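Local atomic coordinates of 5-oxoprolinase subunit A (Thermus thermophilus, PDB entry 2DFA), a protein that probably catalyses, in a complex with PxpB and PxpC, the ATP-dependent opening of 5-oxoproline to L-glutamate. Residues V3-D8 / V245-F250; P63-L68 / H111-L116; V160-F165 / A214-T219. All coordinates share one frame; numbering follows the deposited sequence.

The three contacts tie together distant parts of one chain built around a parallel sheet flanked by helices. Contact 1 joins strand 2-9 to the C-terminal strand 246-247, closing a loop that holds the other two, which follow in series. In contact 3, about 11 Å away between centres, strand 160-164 pairs with the start of strand 219-222; the two touch through Asp4, Asn6 and Thr219. One sheet thus unites both chain ends with strands from between them. Contact 2, with its centre about 23 Å from contact 1 and 21 Å from contact 3, lies across the chain's centre, with His111 at a possible empty metal site. Its Tyr115 probably hydrogen-bonds to Glu163 of contact 3.

Contact 1 of 3, residues V3-D8 / V245-F250; sequences VDLNAD and VEVRAF
Asp4 OD2 lies 3.1 Å from Ala249 CA and is hydrogen-bonded to the hydroxyls of Ser29 and Ser30, while OD1 is bonded to that of Thr219. With CG anti to the backbone N (chi1 172°), the carboxylate also meets the terminal residue: Asp4 CG approaches Phe250 CD2 to 3.5 Å, the carboxylate and ring planes standing 69° apart. Aspartate suits this buried place because its short chain places two acceptor oxygens among three hydroxyls. Next to it along the chain, the strands pair in parallel, Val3 with Val247. Val3 N donates to Glu246 O at 2.8 Å, and Val3 O receives Arg248 N at 3.0 Å from above its carbonyl plane. The same oxygen lies 3.2 Å from Val247 CA in a CA-H...O contact. Beta-branched valines suit the extended backbone and turn methyls toward neighbouring apolar groups: Val3 CG1 rests on Val245 CG1 at 4.0 Å, and Val247 CG1 lies 3.9 Å from Leu5 CB, where helix 229-241 also touches both side chains. Pairing thus joins residues 246-248 to strand 2-9, His106 and Arg159 bond to the terminal carboxylate, and the hydroxyls satisfy buried Asp4 and would probably help to stabilise its negative charge.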
ATOM      1  N   VAL A   3      26.039 -13.063  26.830  1.00 47.29           N
ATOM      2  CA  VAL A   3      25.818 -12.775  25.421  1.00 45.08           C
ATOM      3  C   VAL A   3      24.334 -12.558  25.174  1.00 44.04           C
ATOM      4  O   VAL A   3      23.485 -13.084  25.897  1.00 44.50           O
ATOM      5  CB  VAL A   3      26.317 -13.935  24.521  1.00 43.07           C
ATOM      6  CG1 VAL A   3      25.462 -15.165  24.728  1.00 43.38           C
ATOM      7  CG2 VAL A   3      26.296 -13.511  23.052  1.00 43.82           C
ATOM      8  N   ASP A   4      24.023 -11.776  24.151  1.00 42.24           N
ATOM      9  CA  ASP A   4      22.638 -11.512  23.814  1.00 41.02           C
ATOM     10  C   ASP A   4      22.206 -12.397  22.650  1.00 39.95           C
ATOM     11  O   ASP A   4      22.966 -12.624  21.709  1.00 40.17           O
ATOM     12  CB  ASP A   4      22.458 -10.032  23.450  1.00 41.05           C
ATOM     13  CG  ASP A   4      21.070  -9.727  22.906  1.00 43.79           C
ATOM     14  OD1 ASP A   4      20.845  -9.920  21.690  1.00 45.62           O
ATOM     15  OD2 ASP A   4      20.202  -9.308  23.696  1.00 42.10           O
ATOM     16  N   LEU A   5      20.990 -12.916  22.742  1.00 39.82           N
ATOM     17  CA  LEU A   5      20.415 -13.747  21.697  1.00 41.27           C
ATOM     18  C   LEU A   5      19.286 -12.921  21.100  1.00 40.34           C
ATOM     19  O   LEU A   5      18.350 -12.550  21.809  1.00 39.46           O
ATOM     20  CB  LEU A   5      19.851 -15.042  22.289  1.00 42.13           C
ATOM     21  CG  LEU A   5      20.653 -16.329  22.064  1.00 45.77           C
ATOM     22  CD1 LEU A   5      20.536 -16.751  20.607  1.00 47.01           C
ATOM     23  CD2 LEU A   5      22.105 -16.108  22.448  1.00 44.53           C
ATOM     24  N   ASN A   6      19.370 -12.621  19.805  1.00 40.12           N
ATOM     25  CA  ASN A   6      18.333 -11.822  19.169  1.00 39.29           C
ATOM     26  C   ASN A   6      17.658 -12.542  18.007  1.00 37.77           C
ATOM     27  O   ASN A   6      18.252 -13.399  17.350  1.00 38.27           O
ATOM     28  CB  ASN A   6      18.911 -10.484  18.689  1.00 40.79           C
ATOM     29  CG  ASN A   6      19.546 -10.571  17.310  1.00 42.79           C
ATOM     30  OD1 ASN A   6      18.850 -10.608  16.293  1.00 41.00           O
ATOM     31  ND2 ASN A   6      20.874 -10.609  17.272  1.00 45.14           N
ATOM     32  N   ALA A   7      16.399 -12.198  17.774  1.00 36.45           N
ATOM     33  CA  ALA A   7      15.635 -12.791  16.687  1.00 36.04           C
ATOM     34  C   ALA A   7      14.639 -11.760  16.176  1.00 35.69           C
ATOM     35  O   ALA A   7      14.200 -10.879  16.922  1.00 33.02           O
ATOM     36  CB  ALA A   7      14.900 -14.029  17.176  1.00 34.37           C
ATOM     37  N   ASP A   8      14.291 -11.860  14.898  1.00 36.49           N
ATOM     38  CA  ASP A   8      13.327 -10.936  14.326  1.00 39.63           C
ATOM     39  C   ASP A   8      11.959 -11.371  14.818  1.00 38.99           C
ATOM     40  O   ASP A   8      11.747 -12.555  15.108  1.00 39.26           O
ATOM     41  CB  ASP A   8      13.364 -10.978  12.794  1.00 43.37           C
ATOM     42  CG  ASP A   8      14.746 -10.707  12.238  1.00 46.40           C
ATOM     43  OD1 ASP A   8      15.470  -9.860  12.806  1.00 46.39           O
ATOM     44  OD2 ASP A   8      15.103 -11.334  11.216  1.00 52.56           O
ATOM     45  N   VAL A 245      26.850 -19.707  30.586  1.00 60.14           N
ATOM     46  CA  VAL A 245      26.894 -18.417  29.909  1.00 58.83           C
ATOM     47  C   VAL A 245      25.559 -17.717  30.133  1.00 56.79           C
ATOM     48  O   VAL A 245      24.502 -18.310  29.920  1.00 56.13           O
ATOM     49  CB  VAL A 245      27.118 -18.582  28.388  1.00 60.52           C
ATOM     50  CG1 VAL A 245      27.138 -17.215  27.711  1.00 60.20           C
ATOM     51  CG2 VAL A 245      28.421 -19.318  28.133  1.00 61.06           C
ATOM     52  N   GLU A 246      25.603 -16.462  30.569  1.00 55.69           N
ATOM     53  CA  GLU A 246      24.376 -15.714  30.820  1.00 55.34           C
ATOM     54  C   GLU A 246      23.830 -15.079  29.545  1.00 54.20           C
ATOM     55  O   GLU A 246      24.532 -14.337  28.861  1.00 52.07           O
ATOM     56  CB  GLU A 246      24.614 -14.612  31.854  1.00 55.86           C
ATOM     57  CG  GLU A 246      23.334 -14.097  32.500  1.00 58.95           C
ATOM     58  CD  GLU A 246      23.544 -12.831  33.313  1.00 60.59           C
ATOM     59  OE1 GLU A 246      24.634 -12.670  33.904  1.00 62.03           O
ATOM     60  OE2 GLU A 246      22.610 -12.001  33.370  1.00 62.14           O
ATOM     61  N   VAL A 247      22.575 -15.382  29.231  1.00 53.54           N
ATOM     62  CA  VAL A 247      21.930 -14.816  28.055  1.00 52.80           C
ATOM     63  C   VAL A 247      21.170 -13.575  28.505  1.00 50.96           C
ATOM     64  O   VAL A 247      20.141 -13.675  29.168  1.00 50.61           O
ATOM     65  CB  VAL A 247      20.940 -15.814  27.418  1.00 52.46           C
ATOM     66  CG1 VAL A 247      20.262 -15.183  26.205  1.00 52.99           C
ATOM     67  CG2 VAL A 247      21.671 -17.077  27.008  1.00 52.77           C
ATOM     68  N   ARG A 248      21.690 -12.402  28.163  1.00 50.19           N
ATOM     69  CA  ARG A 248      21.031 -11.163  28.548  1.00 50.22           C
ATOM     70  C   ARG A 248      21.221 -10.060  27.516  1.00 47.73           C
ATOM     71  O   ARG A 248      22.216 -10.022  26.795  1.00 45.12           O
ATOM     72  CB  ARG A 248      21.541 -10.688  29.909  1.00 53.14           C
ATOM     73  CG  ARG A 248      23.011 -10.324  29.936  1.00 59.32           C
ATOM     74  CD  ARG A 248      23.414  -9.805  31.311  1.00 63.95           C
ATOM     75  NE  ARG A 248      22.631  -8.636  31.702  1.00 67.01           N
ATOM     76  CZ  ARG A 248      22.782  -7.981  32.848  1.00 68.14           C
ATOM     77  NH1 ARG A 248      23.693  -8.379  33.727  1.00 69.14           N
ATOM     78  NH2 ARG A 248      22.020  -6.928  33.116  1.00 68.29           N
ATOM     79  N   ALA A 249      20.249  -9.157  27.463  1.00 46.17           N
ATOM     80  CA  ALA A 249      20.277  -8.048  26.523  1.00 44.95           C
ATOM     81  C   ALA A 249      21.546  -7.219  26.689  1.00 44.76           C
ATOM     82  O   ALA A 249      21.979  -6.938  27.808  1.00 44.37           O
ATOM     83  CB  ALA A 249      19.045  -7.174  26.725  1.00 42.87           C
ATOM     84  N   PHE A 250      22.138  -6.832  25.563  1.00 44.04           N
ATOM     85  CA  PHE A 250      23.355  -6.031  25.562  1.00 43.69           C
ATOM     86  C   PHE A 250      23.090  -4.590  25.979  1.00 45.31           C
ATOM     87  O   PHE A 250      24.058  -3.910  26.378  1.00 45.29           O
ATOM     88  CB  PHE A 250      24.009  -6.071  24.176  1.00 42.62           C
ATOM     89  CG  PHE A 250      23.088  -5.673  23.047  1.00 41.45           C
ATOM     90  CD1 PHE A 250      22.838  -4.332  22.770  1.00 41.19           C
ATOM     91  CD2 PHE A 250      22.498  -6.645  22.243  1.00 40.73           C
ATOM     92  CE1 PHE A 250      22.011  -3.959  21.699  1.00 40.49           C
ATOM     93  CE2 PHE A 250      21.671  -6.287  21.171  1.00 40.89           C
ATOM     94  CZ  PHE A 250      21.429  -4.940  20.899  1.00 39.66           C
ATOM     95  OXT PHE A 250      21.920  -4.153  25.897  1.00 46.32           O
TER

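Contact 2 of 3, residues P63-L68 / H111-L116; sequences PGFPDL and HGALYL
A loop leaving strand 58-62 packs here against the N-terminal part of helix 112-120, with Phe65 and Leu114 as the main apolar pair. Leu114 CA lies over one face of the Phe65 ring, offset toward the rim, and Leu114 CB sits 4.2 Å from the ring centroid, only 5° off the normal, as a CH-pi contact. Ala113 CB meets the ring at its edge, in plane, 3.6 Å from Phe65 CE2; a small methyl suits this close approach. Leu114 has CG anti to the backbone N (chi1 178°), and its two methyls divide the work: CD1 touches Phe65 CE1 at 3.8 Å, while CD2 reaches Gly64 CA at 3.9 Å. Glycine suits the place, since a beta carbon there would lie close to His111 CD2. The polar link is His111 N to Pro63 O, 2.7 Å. A water accepts from Phe65 N and donates to His111 O, bridging the two backbones. The His111 ring stacks on His38, with NE2 bonded to Phe71 O. Thr124 and Ile128 of helix 122-135 also pack on Leu114. The setting is the parallel beta/alpha fold of the LamB/YcsF family, in the glycoside hydrolase/deacetylase clan; Asp8, His62 and His111 face one vacant point, possibly an empty metal site.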
ATOM      1  N   PRO A  63      13.931  -1.717  10.999  1.00 27.69           N
ATOM      2  CA  PRO A  63      13.490  -0.981   9.806  1.00 28.43           C
ATOM      3  C   PRO A  63      13.889  -1.623   8.480  1.00 27.56           C
ATOM      4  O   PRO A  63      14.950  -2.238   8.361  1.00 27.21           O
ATOM      5  CB  PRO A  63      14.112   0.398  10.006  1.00 28.61           C
ATOM      6  CG  PRO A  63      15.407   0.075  10.719  1.00 28.23           C
ATOM      7  CD  PRO A  63      14.940  -0.945  11.753  1.00 27.95           C
ATOM      8  N   GLY A  64      13.021  -1.484   7.483  1.00 28.96           N
ATOM      9  CA  GLY A  64      13.305  -2.057   6.182  1.00 27.34           C
ATOM     10  C   GLY A  64      12.853  -1.184   5.024  1.00 29.17           C
ATOM     11  O   GLY A  64      12.331  -0.082   5.222  1.00 27.58           O
ATOM     12  N   PHE A  65      13.073  -1.675   3.809  1.00 29.23           N
ATOM     13  CA  PHE A  65      12.664  -0.968   2.600  1.00 29.19           C
ATOM     14  C   PHE A  65      11.139  -0.947   2.510  1.00 28.93           C
ATOM     15  O   PHE A  65      10.454  -1.808   3.076  1.00 28.30           O
ATOM     16  CB  PHE A  65      13.189  -1.685   1.346  1.00 30.89           C
ATOM     17  CG  PHE A  65      14.629  -1.396   1.015  1.00 32.68           C
ATOM     18  CD1 PHE A  65      15.118  -0.093   1.024  1.00 32.21           C
ATOM     19  CD2 PHE A  65      15.480  -2.426   0.616  1.00 32.88           C
ATOM     20  CE1 PHE A  65      16.435   0.178   0.636  1.00 32.96           C
ATOM     21  CE2 PHE A  65      16.793  -2.166   0.227  1.00 32.48           C
ATOM     22  CZ  PHE A  65      17.272  -0.862   0.236  1.00 33.70           C
ATOM     23  N   PRO A  66      10.580   0.045   1.797  1.00 29.54           N
ATOM     24  CA  PRO A  66       9.129   0.121   1.654  1.00 29.86           C
ATOM     25  C   PRO A  66       8.722  -0.855   0.544  1.00 30.61           C
ATOM     26  O   PRO A  66       8.469  -0.450  -0.597  1.00 29.92           O
ATOM     27  CB  PRO A  66       8.902   1.581   1.269  1.00 31.39           C
ATOM     28  CG  PRO A  66      10.118   1.879   0.438  1.00 30.74           C
ATOM     29  CD  PRO A  66      11.229   1.255   1.257  1.00 30.06           C
ATOM     30  N   ASP A  67       8.673  -2.140   0.887  1.00 29.51           N
ATOM     31  CA  ASP A  67       8.326  -3.198  -0.070  1.00 28.92           C
ATOM     32  C   ASP A  67       7.642  -4.338   0.687  1.00 28.48           C
ATOM     33  O   ASP A  67       8.256  -5.361   0.995  1.00 30.36           O
ATOM     34  CB  ASP A  67       9.607  -3.690  -0.761  1.00 28.59           C
ATOM     35  CG  ASP A  67       9.355  -4.785  -1.796  1.00 30.04           C
ATOM     36  OD1 ASP A  67       8.203  -4.958  -2.245  1.00 29.29           O
ATOM     37  OD2 ASP A  67      10.334  -5.467  -2.164  1.00 29.68           O
ATOM     38  N   LEU A  68       6.366  -4.149   0.994  1.00 29.97           N
ATOM     39  CA  LEU A  68       5.605  -5.147   1.741  1.00 30.80           C
ATOM     40  C   LEU A  68       5.485  -6.481   1.011  1.00 31.54           C
ATOM     41  O   LEU A  68       5.798  -7.534   1.573  1.00 31.42           O
ATOM     42  CB  LEU A  68       4.206  -4.616   2.054  1.00 33.24           C
ATOM     43  CG  LEU A  68       3.310  -5.526   2.901  1.00 34.41           C
ATOM     44  CD1 LEU A  68       3.987  -5.817   4.239  1.00 33.71           C
ATOM     45  CD2 LEU A  68       1.963  -4.852   3.117  1.00 34.66           C
ATOM     46  N   HIS A 111      16.638  -4.371   8.397  1.00 35.47           N
ATOM     47  CA  HIS A 111      16.108  -5.653   7.938  1.00 35.49           C
ATOM     48  C   HIS A 111      16.391  -5.967   6.472  1.00 35.55           C
ATOM     49  O   HIS A 111      16.459  -5.070   5.630  1.00 34.73           O
ATOM     50  CB  HIS A 111      14.588  -5.700   8.135  1.00 35.93           C
ATOM     51  CG  HIS A 111      13.913  -6.770   7.330  1.00 39.17           C
ATOM     52  ND1 HIS A 111      13.921  -8.098   7.701  1.00 40.46           N
ATOM     53  CD2 HIS A 111      13.269  -6.718   6.138  1.00 39.38           C
ATOM     54  CE1 HIS A 111      13.312  -8.818   6.773  1.00 40.35           C
ATOM     55  NE2 HIS A 111      12.907  -8.004   5.815  1.00 38.66           N
ATOM     56  N   GLY A 112      16.527  -7.264   6.190  1.00 34.82           N
ATOM     57  CA  GLY A 112      16.738  -7.752   4.839  1.00 32.47           C
ATOM     58  C   GLY A 112      17.640  -7.000   3.880  1.00 33.79           C
ATOM     59  O   GLY A 112      18.805  -6.740   4.179  1.00 33.49           O
ATOM     60  N   ALA A 113      17.094  -6.655   2.715  1.00 33.34           N
ATOM     61  CA  ALA A 113      17.859  -5.964   1.682  1.00 32.59           C
ATOM     62  C   ALA A 113      18.453  -4.635   2.129  1.00 33.31           C
ATOM     63  O   ALA A 113      19.502  -4.231   1.623  1.00 33.02           O
ATOM     64  CB  ALA A 113      17.001  -5.769   0.436  1.00 33.00           C
ATOM     65  N   LEU A 114      17.796  -3.949   3.062  1.00 33.32           N
ATOM     66  CA  LEU A 114      18.327  -2.675   3.553  1.00 33.04           C
ATOM     67  C   LEU A 114      19.623  -2.969   4.306  1.00 34.37           C
ATOM     68  O   LEU A 114      20.614  -2.254   4.169  1.00 33.48           O
ATOM     69  CB  LEU A 114      17.326  -1.986   4.494  1.00 32.54           C
ATOM     70  CG  LEU A 114      17.759  -0.650   5.129  1.00 30.87           C
ATOM     71  CD1 LEU A 114      18.184   0.347   4.046  1.00 28.52           C
ATOM     72  CD2 LEU A 114      16.611  -0.086   5.957  1.00 29.09           C
ATOM     73  N   TYR A 115      19.595  -4.032   5.104  1.00 36.98           N
ATOM     74  CA  TYR A 115      20.756  -4.456   5.883  1.00 40.34           C
ATOM     75  C   TYR A 115      21.903  -4.745   4.910  1.00 40.16           C
ATOM     76  O   TYR A 115      23.013  -4.234   5.064  1.00 38.67           O
ATOM     77  CB  TYR A 115      20.401  -5.721   6.677  1.00 45.02           C
ATOM     78  CG  TYR A 115      21.436  -6.159   7.694  1.00 51.39           C
ATOM     79  CD1 TYR A 115      21.669  -5.411   8.849  1.00 54.49           C
ATOM     80  CD2 TYR A 115      22.166  -7.335   7.511  1.00 55.50           C
ATOM     81  CE1 TYR A 115      22.604  -5.826   9.803  1.00 57.49           C
ATOM     82  CE2 TYR A 115      23.104  -7.758   8.458  1.00 57.81           C
ATOM     83  CZ  TYR A 115      23.315  -7.000   9.599  1.00 58.69           C
ATOM     84  OH  TYR A 115      24.230  -7.421  10.541  1.00 61.10           O
ATOM     85  N   LEU A 116      21.620  -5.557   3.894  1.00 40.76           N
ATOM     86  CA  LEU A 116      22.626  -5.912   2.900  1.00 42.19           C
ATOM     87  C   LEU A 116      23.139  -4.695   2.127  1.00 41.88           C
ATOM     88  O   LEU A 116      24.335  -4.587   1.863  1.00 41.89           O
ATOM     89  CB  LEU A 116      22.062  -6.955   1.925  1.00 43.12           C
ATOM     90  CG  LEU A 116      21.687  -8.307   2.542  1.00 47.09           C
ATOM     91  CD1 LEU A 116      21.161  -9.246   1.458  1.00 48.62           C
ATOM     92  CD2 LEU A 116      22.906  -8.914   3.227  1.00 47.83           C
TER
HETATM   93  O   HOH W   1      14.489  -4.210   3.891  1.00 28.16           O

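Contact 3 of 3, residues V160-F165 / A214-T219; sequences VVLEAF and AVRADT
Asp218 turns CG anti to its carbonyl carbon and beside its backbone N (chi1 -68°), next to strand 160-164; chi2 (-36°) then sets the plane of the carboxylate, whose OD2 meets Leu162 N. Leu162 has the same arrangement about its first torsion, and the two side chains cross obliquely. Asp218 OD2 accepts from Leu162 N at 2.8 Å; the bond is fairly straight, 164° at the hydrogen, and enters on the anti side of the carboxylate, slightly out of its plane. In return Leu162 O accepts twice, from Asp218 N at 2.9 Å and from Thr219 N at 3.1 Å. Both polar groups of Leu162's backbone are therefore held by two successive residues. Aspartate suits the site because its short chain lets an acceptor take the place of a backbone carbonyl just before regular pairing begins. That pairing is parallel, Glu163 opposite Thr219, and Ala164 N donates to Thr219 O at 3.0 Å.

Apolar groups fill in around these bonds. Val161 CG1 lies 3.6 Å from Asp218 CB and also meets Thr219 CG2, the Val161 and Thr219 side chains crossing at about a right angle. The methyls Ala164 CB and Ala217 CB are tightly packed at 3.5 Å, a spacing that suits alanine on both sides. Leu162 CB lies 3.4 Å from Arg216 O, which is buried with no partner in the model. At the exposed end Arg216 bends so that NE passes 3.7 Å from Leu162 CD1 and forms a salt bridge with Asp218 OD1. Thr219 OG1, besides its Asp4 partner, is bonded to Asn6, whereas Glu163 OE2 pairs with Lys109 and Asn6. One carboxylate thus serves two ends, OD2 accepting from a strand N-H and OD1 facing a guanidinium whose positive charge would probably favour the ionised form of Asp218.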
ATOM      1  N   VAL A 160      28.239   0.872  18.695  1.00 39.66           N
ATOM      2  CA  VAL A 160      27.969  -0.247  17.800  1.00 40.69           C
ATOM      3  C   VAL A 160      27.973  -1.586  18.527  1.00 41.06           C
ATOM      4  O   VAL A 160      28.750  -1.798  19.454  1.00 40.29           O
ATOM      5  CB  VAL A 160      28.994  -0.292  16.644  1.00 41.41           C
ATOM      6  CG1 VAL A 160      28.945   1.009  15.858  0.50 41.52           C
ATOM      7  CG2 VAL A 160      30.389  -0.541  17.192  0.50 40.97           C
ATOM      8  N   VAL A 161      27.088  -2.479  18.097  1.00 39.86           N
ATOM      9  CA  VAL A 161      26.961  -3.813  18.676  1.00 40.72           C
ATOM     10  C   VAL A 161      27.260  -4.833  17.582  1.00 40.39           C
ATOM     11  O   VAL A 161      26.599  -4.842  16.542  1.00 40.22           O
ATOM     12  CB  VAL A 161      25.529  -4.055  19.211  1.00 40.79           C
ATOM     13  CG1 VAL A 161      25.420  -5.448  19.795  1.00 39.66           C
ATOM     14  CG2 VAL A 161      25.179  -3.010  20.259  1.00 40.64           C
ATOM     15  N   LEU A 162      28.252  -5.690  17.818  1.00 40.32           N
ATOM     16  CA  LEU A 162      28.649  -6.695  16.837  1.00 39.87           C
ATOM     17  C   LEU A 162      27.815  -7.965  16.853  1.00 40.16           C
ATOM     18  O   LEU A 162      27.685  -8.637  17.876  1.00 39.57           O
ATOM     19  CB  LEU A 162      30.128  -7.043  17.019  1.00 42.11           C
ATOM     20  CG  LEU A 162      31.070  -5.839  16.926  1.00 43.35           C
ATOM     21  CD1 LEU A 162      32.517  -6.314  16.989  1.00 46.04           C
ATOM     22  CD2 LEU A 162      30.816  -5.086  15.621  1.00 44.83           C
ATOM     23  N   GLU A 163      27.265  -8.297  15.690  1.00 39.53           N
ATOM     24  CA  GLU A 163      26.419  -9.470  15.533  1.00 39.90           C
ATOM     25  C   GLU A 163      27.136 -10.637  14.864  1.00 39.33           C
ATOM     26  O   GLU A 163      27.944 -10.450  13.954  1.00 39.50           O
ATOM     27  CB  GLU A 163      25.177  -9.087  14.725  1.00 42.13           C
ATOM     28  CG  GLU A 163      24.257 -10.232  14.382  1.00 45.22           C
ATOM     29  CD  GLU A 163      22.945  -9.749  13.790  1.00 47.58           C
ATOM     30  OE1 GLU A 163      22.975  -8.986  12.800  1.00 47.21           O
ATOM     31  OE2 GLU A 163      21.882 -10.138  14.318  1.00 47.17           O
ATOM     32  N   ALA A 164      26.837 -11.844  15.334  1.00 39.33           N
ATOM     33  CA  ALA A 164      27.418 -13.065  14.785  1.00 40.12           C
ATOM     34  C   ALA A 164      26.257 -13.995  14.463  1.00 40.25           C
ATOM     35  O   ALA A 164      25.188 -13.901  15.076  1.00 40.78           O
ATOM     36  CB  ALA A 164      28.363 -13.716  15.803  1.00 39.87           C
ATOM     37  N   PHE A 165      26.466 -14.897  13.510  1.00 40.54           N
ATOM     38  CA  PHE A 165      25.413 -15.813  13.094  1.00 41.63           C
ATOM     39  C   PHE A 165      25.781 -17.282  13.236  1.00 41.78           C
ATOM     40  O   PHE A 165      26.414 -17.857  12.355  1.00 40.23           O
ATOM     41  CB  PHE A 165      25.031 -15.533  11.637  1.00 41.62           C
ATOM     42  CG  PHE A 165      24.682 -14.098  11.370  1.00 43.70           C
ATOM     43  CD1 PHE A 165      25.679 -13.130  11.289  1.00 43.98           C
ATOM     44  CD2 PHE A 165      23.354 -13.708  11.220  1.00 43.32           C
ATOM     45  CE1 PHE A 165      25.357 -11.794  11.064  1.00 44.78           C
ATOM     46  CE2 PHE A 165      23.024 -12.375  10.995  1.00 44.03           C
ATOM     47  CZ  PHE A 165      24.030 -11.416  10.917  1.00 43.71           C
ATOM     48  N   ALA A 214      38.306 -15.354  13.496  1.00 45.67           N
ATOM     49  CA  ALA A 214      37.935 -14.665  14.724  1.00 47.56           C
ATOM     50  C   ALA A 214      36.590 -13.965  14.564  1.00 49.05           C
ATOM     51  O   ALA A 214      36.272 -13.439  13.500  1.00 49.24           O
ATOM     52  CB  ALA A 214      39.007 -13.652  15.096  1.00 46.75           C
ATOM     53  N   VAL A 215      35.804 -13.972  15.631  1.00 51.81           N
ATOM     54  CA  VAL A 215      34.500 -13.327  15.633  1.00 54.51           C
ATOM     55  C   VAL A 215      34.135 -12.916  17.050  1.00 55.68           C
ATOM     56  O   VAL A 215      34.216 -13.721  17.982  1.00 56.53           O
ATOM     57  CB  VAL A 215      33.390 -14.262  15.090  1.00 55.45           C
ATOM     58  CG1 VAL A 215      33.541 -14.440  13.589  1.00 57.66           C
ATOM     59  CG2 VAL A 215      33.452 -15.611  15.793  1.00 55.98           C
ATOM     60  N   ARG A 216      33.748 -11.656  17.213  1.00 56.65           N
ATOM     61  CA  ARG A 216      33.353 -11.158  18.520  1.00 56.65           C
ATOM     62  C   ARG A 216      31.843 -11.011  18.460  1.00 55.10           C
ATOM     63  O   ARG A 216      31.314 -10.189  17.712  1.00 55.15           O
ATOM     64  CB  ARG A 216      34.025  -9.812  18.812  1.00 59.41           C
ATOM     65  CG  ARG A 216      34.239  -9.550  20.301  1.00 62.03           C
ATOM     66  CD  ARG A 216      33.206  -8.598  20.879  1.00 64.38           C
ATOM     67  NE  ARG A 216      33.418  -7.229  20.414  1.00 67.89           N
ATOM     68  CZ  ARG A 216      34.525  -6.526  20.639  1.00 69.57           C
ATOM     69  NH1 ARG A 216      35.528  -7.060  21.325  1.00 70.82           N
ATOM     70  NH2 ARG A 216      34.631  -5.287  20.177  1.00 70.81           N
ATOM     71  N   ALA A 217      31.152 -11.832  19.239  1.00 53.26           N
ATOM     72  CA  ALA A 217      29.701 -11.823  19.249  1.00 51.66           C
ATOM     73  C   ALA A 217      29.070 -11.120  20.444  1.00 49.40           C
ATOM     74  O   ALA A 217      28.943 -11.707  21.520  1.00 49.51           O
ATOM     75  CB  ALA A 217      29.192 -13.254  19.170  1.00 50.96           C
ATOM     76  N   ASP A 218      28.677  -9.862  20.261  1.00 47.53           N
ATOM     77  CA  ASP A 218      28.010  -9.134  21.333  1.00 44.32           C
ATOM     78  C   ASP A 218      26.599  -9.706  21.352  1.00 42.29           C
ATOM     79  O   ASP A 218      25.961  -9.821  22.399  1.00 40.42           O
ATOM     80  CB  ASP A 218      27.963  -7.630  21.041  1.00 46.28           C
ATOM     81  CG  ASP A 218      29.336  -6.983  21.069  1.00 47.94           C
ATOM     82  OD1 ASP A 218      30.172  -7.396  21.905  1.00 49.79           O
ATOM     83  OD2 ASP A 218      29.578  -6.051  20.272  1.00 45.66           O
ATOM     84  N   THR A 219      26.124 -10.082  20.169  1.00 40.38           N
ATOM     85  CA  THR A 219      24.798 -10.662  20.033  1.00 38.97           C
ATOM     86  C   THR A 219      24.816 -11.752  18.964  1.00 37.90           C
ATOM     87  O   THR A 219      25.573 -11.674  17.998  1.00 38.81           O
ATOM     88  CB  THR A 219      23.743  -9.577  19.660  1.00 38.46           C
ATOM     89  OG1 THR A 219      22.441 -10.173  19.603  1.00 38.51           O
ATOM     90  CG2 THR A 219      24.072  -8.953  18.313  1.00 36.19           C
TER